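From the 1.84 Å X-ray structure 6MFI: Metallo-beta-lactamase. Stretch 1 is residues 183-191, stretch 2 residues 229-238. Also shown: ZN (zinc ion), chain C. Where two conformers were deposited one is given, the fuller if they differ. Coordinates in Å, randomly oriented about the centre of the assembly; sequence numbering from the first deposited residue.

Stretch 1, residues 183-191: YATPGHTPG
Stretch 2 (229-238) EYLQAYRLGL

Glycines often mark the places where a loop can lie directly against a helix, and this metallo-beta-lactamase offers a compact example. Residues 183-184 close a strand, with phi/psi of -135/121 at Tyr183 and -66/108 at Ala184, and the chain then runs on as a loop. Thr185 (-122/74) and Pro186 (-77/-176) are extended, Gly187 takes the unusual values 125/-62, and His188 turns at -66/-42 before Thr189 extends again at -138/159. The turn is held by a hydrogen bond from Gly187 N to Thr189 O, 3.1 Å. Residues 229-238 belong to a helix that continues beyond the stretch; Tyr234 N donates to Tyr230 O at 3.2 Å and Gly237 N to Ala233 O at 3.1 Å.

The register is set by two close pairs: Thr185 CA lies 4.3 Å from Gly237 CA, and Gly187 CA 4.8 Å from Tyr234 CA. The loop therefore advances as the helix number falls. Both approaches depend on absent side chains. A CB on Gly237 would fall 2.9 Å from Thr185 CA, a clash, and one on Gly187 would fall 2.4 Å from Tyr234 CD2. At Gly187 the backbone angles alone call for glycine, since a CB would also jam against the preceding carbonyl oxygen.

Tyr234 (chi1 t, -156°; chi2 164°) uses the space so left. Gly187 CA sits over one face of its ring, 3.4 Å from the centroid and 9° off the normal, a CH-pi contact. A water links the backbones beside it, donating to Pro186 O at 2.8 Å and to Tyr234 O at 3.0 Å.

The CA-to-CB bond of Tyr230 (chi1 t, -172°; chi2 70°) points sideways to the loop, but the end of the side chain comes nearer to it. Its OH donates a hydrogen bond to Gly187 O at 2.7 Å, with the carbonyl near the ring plane at the edge. The turn gathers around this hydroxyl: Thr189 O is 3.2 Å from Tyr230 OH, but the angle is too poor for a hydrogen bond. Pro190 CB packs 4.3 Å from Tyr230 CE1.

Nearer the strand, Pro186, with a C-gamma endo pucker, sets its CG 4.1 Å from Ala233 CB, while Thr185 (chi1 p, 59°) brings CG2 to 3.8 Å from Gly237 O. The CA-to-CB bond of His188 (chi1 t, -175°; chi2 80°) points away from the helix; NE2 of the ring binds the zinc ion ZN at 2.0 Å. The helix thus packs against the backbone immediately preceding a metal ligand.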

# COMPACT_ATOMS: atom_id res chain seq x y z
N TYR A 183 1.60 -9.69 -5.61
CA TYR A 183 0.52 -10.67 -5.65
C TYR A 183 -0.77 -9.94 -5.95
O TYR A 183 -1.17 -9.05 -5.19
CB TYR A 183 0.42 -11.45 -4.34
CG TYR A 183 1.70 -12.18 -3.97
CD1 TYR A 183 1.95 -13.46 -4.45
CD2 TYR A 183 2.64 -11.59 -3.14
CE1 TYR A 183 3.11 -14.13 -4.12
CE2 TYR A 183 3.80 -12.26 -2.80
CZ TYR A 183 4.03 -13.52 -3.29
OH TYR A 183 5.19 -14.18 -2.95
N ALA A 184 -1.42 -10.31 -7.05
CA ALA A 184 -2.68 -9.69 -7.44
C ALA A 184 -3.75 -10.04 -6.42
O ALA A 184 -4.21 -11.19 -6.35
CB ALA A 184 -3.08 -10.14 -8.84
N THR A 185 -4.15 -9.06 -5.61
CA THR A 185 -5.19 -9.22 -4.60
C THR A 185 -6.31 -8.22 -4.87
O THR A 185 -6.44 -7.22 -4.15
CB THR A 185 -4.63 -9.04 -3.19
OG1 THR A 185 -4.05 -7.74 -3.06
CG2 THR A 185 -3.57 -10.10 -2.90
N PRO A 186 -7.12 -8.46 -5.88
CA PRO A 186 -8.20 -7.53 -6.22
C PRO A 186 -9.37 -7.69 -5.25
O PRO A 186 -9.33 -8.47 -4.31
CB PRO A 186 -8.58 -7.94 -7.64
CG PRO A 186 -8.31 -9.40 -7.68
CD PRO A 186 -7.11 -9.63 -6.78
N GLY A 187 -10.43 -6.94 -5.52
CA GLY A 187 -11.59 -6.92 -4.66
C GLY A 187 -11.94 -5.51 -4.22
O GLY A 187 -13.02 -5.00 -4.51
N HIS A 188 -11.01 -4.86 -3.51
CA HIS A 188 -11.16 -3.44 -3.23
C HIS A 188 -11.07 -2.62 -4.52
O HIS A 188 -11.85 -1.68 -4.72
CB HIS A 188 -10.10 -2.99 -2.23
CG HIS A 188 -10.25 -1.57 -1.79
ND1 HIS A 188 -11.15 -1.18 -0.83
CD2 HIS A 188 -9.60 -0.44 -2.18
CE1 HIS A 188 -11.06 0.13 -0.65
NE2 HIS A 188 -10.13 0.60 -1.45
N THR A 189 -10.14 -2.97 -5.39
CA THR A 189 -10.02 -2.42 -6.73
C THR A 189 -9.70 -3.58 -7.67
O THR A 189 -9.23 -4.63 -7.23
CB THR A 189 -8.91 -1.36 -6.84
OG1 THR A 189 -7.63 -1.98 -6.66
CG2 THR A 189 -9.10 -0.27 -5.79
N PRO A 190 -9.95 -3.41 -8.97
CA PRO A 190 -9.58 -4.49 -9.91
C PRO A 190 -8.09 -4.74 -9.99
O PRO A 190 -7.68 -5.89 -10.19
CB PRO A 190 -10.14 -3.98 -11.26
CG PRO A 190 -10.36 -2.52 -11.07
CD PRO A 190 -10.73 -2.35 -9.63
N GLY A 191 -7.26 -3.72 -9.82
CA GLY A 191 -5.82 -3.89 -9.97
C GLY A 191 -5.02 -3.72 -8.70
O GLY A 191 -3.88 -3.26 -8.74
N GLU A 229 -17.70 -12.89 -11.25
CA GLU A 229 -16.36 -13.01 -11.81
C GLU A 229 -15.35 -12.21 -10.99
O GLU A 229 -14.17 -12.57 -10.93
CB GLU A 229 -16.37 -12.53 -13.27
CG GLU A 229 -16.28 -11.01 -13.46
CD GLU A 229 -17.60 -10.29 -13.28
OE1 GLU A 229 -17.58 -9.10 -12.89
OE2 GLU A 229 -18.66 -10.91 -13.46
N TYR A 230 -15.82 -11.17 -10.29
CA TYR A 230 -14.96 -10.31 -9.49
C TYR A 230 -14.71 -10.86 -8.09
O TYR A 230 -13.71 -10.50 -7.47
CB TYR A 230 -15.58 -8.92 -9.41
CG TYR A 230 -14.73 -7.84 -8.78
CD1 TYR A 230 -13.61 -7.35 -9.43
CD2 TYR A 230 -15.09 -7.27 -7.57
CE1 TYR A 230 -12.84 -6.35 -8.87
CE2 TYR A 230 -14.33 -6.27 -7.00
CZ TYR A 230 -13.21 -5.81 -7.66
OH TYR A 230 -12.46 -4.81 -7.10
N LEU A 231 -15.60 -11.72 -7.59
CA LEU A 231 -15.49 -12.26 -6.24
C LEU A 231 -14.63 -13.51 -6.16
O LEU A 231 -13.97 -13.73 -5.14
CB LEU A 231 -16.89 -12.57 -5.67
CG LEU A 231 -17.79 -11.42 -5.21
CD1 LEU A 231 -18.13 -10.42 -6.31
CD2 LEU A 231 -19.06 -11.98 -4.60
N GLN A 232 -14.63 -14.34 -7.20
CA GLN A 232 -13.77 -15.52 -7.20
C GLN A 232 -12.30 -15.12 -7.23
O GLN A 232 -11.46 -15.75 -6.57
CB GLN A 232 -14.11 -16.42 -8.39
CG GLN A 232 -15.52 -16.97 -8.36
CD GLN A 232 -15.86 -17.79 -9.58
OE1 GLN A 232 -16.96 -18.33 -9.70
NE2 GLN A 232 -14.91 -17.90 -10.51
N ALA A 233 -11.96 -14.07 -7.99
CA ALA A 233 -10.61 -13.53 -7.95
C ALA A 233 -10.34 -12.84 -6.62
O ALA A 233 -9.21 -12.85 -6.13
CB ALA A 233 -10.39 -12.58 -9.12
N TYR A 234 -11.37 -12.22 -6.04
CA TYR A 234 -11.29 -11.71 -4.68
C TYR A 234 -10.91 -12.82 -3.71
O TYR A 234 -10.03 -12.65 -2.85
CB TYR A 234 -12.63 -11.08 -4.29
CG TYR A 234 -12.59 -10.04 -3.19
CD1 TYR A 234 -13.66 -9.18 -3.00
CD2 TYR A 234 -11.49 -9.92 -2.35
CE1 TYR A 234 -13.65 -8.23 -2.00
CE2 TYR A 234 -11.47 -8.97 -1.34
CZ TYR A 234 -12.55 -8.12 -1.17
OH TYR A 234 -12.53 -7.18 -0.17
N ARG A 235 -11.57 -13.98 -3.83
CA ARG A 235 -11.26 -15.12 -2.97
C ARG A 235 -9.85 -15.65 -3.24
O ARG A 235 -9.14 -16.04 -2.31
CB ARG A 235 -12.28 -16.23 -3.16
CG ARG A 235 -13.72 -15.84 -2.88
CD ARG A 235 -14.00 -15.73 -1.39
NE ARG A 235 -15.34 -16.22 -1.06
CZ ARG A 235 -16.46 -15.54 -1.26
NH1 ARG A 235 -16.42 -14.33 -1.80
NH2 ARG A 235 -17.63 -16.07 -0.93
N LEU A 236 -9.45 -15.66 -4.51
CA LEU A 236 -8.16 -16.25 -4.88
C LEU A 236 -7.00 -15.46 -4.29
O LEU A 236 -6.01 -16.05 -3.84
CB LEU A 236 -8.04 -16.33 -6.40
CG LEU A 236 -7.24 -17.51 -6.96
CD1 LEU A 236 -7.85 -18.83 -6.52
CD2 LEU A 236 -7.17 -17.43 -8.48
N GLY A 237 -7.10 -14.13 -4.28
CA GLY A 237 -6.04 -13.33 -3.70
C GLY A 237 -6.04 -13.37 -2.18
O GLY A 237 -4.98 -13.34 -1.55
N LEU A 238 -7.23 -13.45 -1.58
CA LEU A 238 -7.33 -13.55 -0.12
C LEU A 238 -6.72 -14.85 0.38
O LEU A 238 -5.96 -14.87 1.35
CB LEU A 238 -8.79 -13.43 0.31
CG LEU A 238 -9.29 -12.00 0.53
CD1 LEU A 238 -10.78 -12.00 0.84
CD2 LEU A 238 -8.51 -11.35 1.65
ZN ZN C . -9.17 2.36 -1.78
O HOH W 1 -7.87 -10.67 -3.31
O HOH W 2 -9.20 3.82 -0.44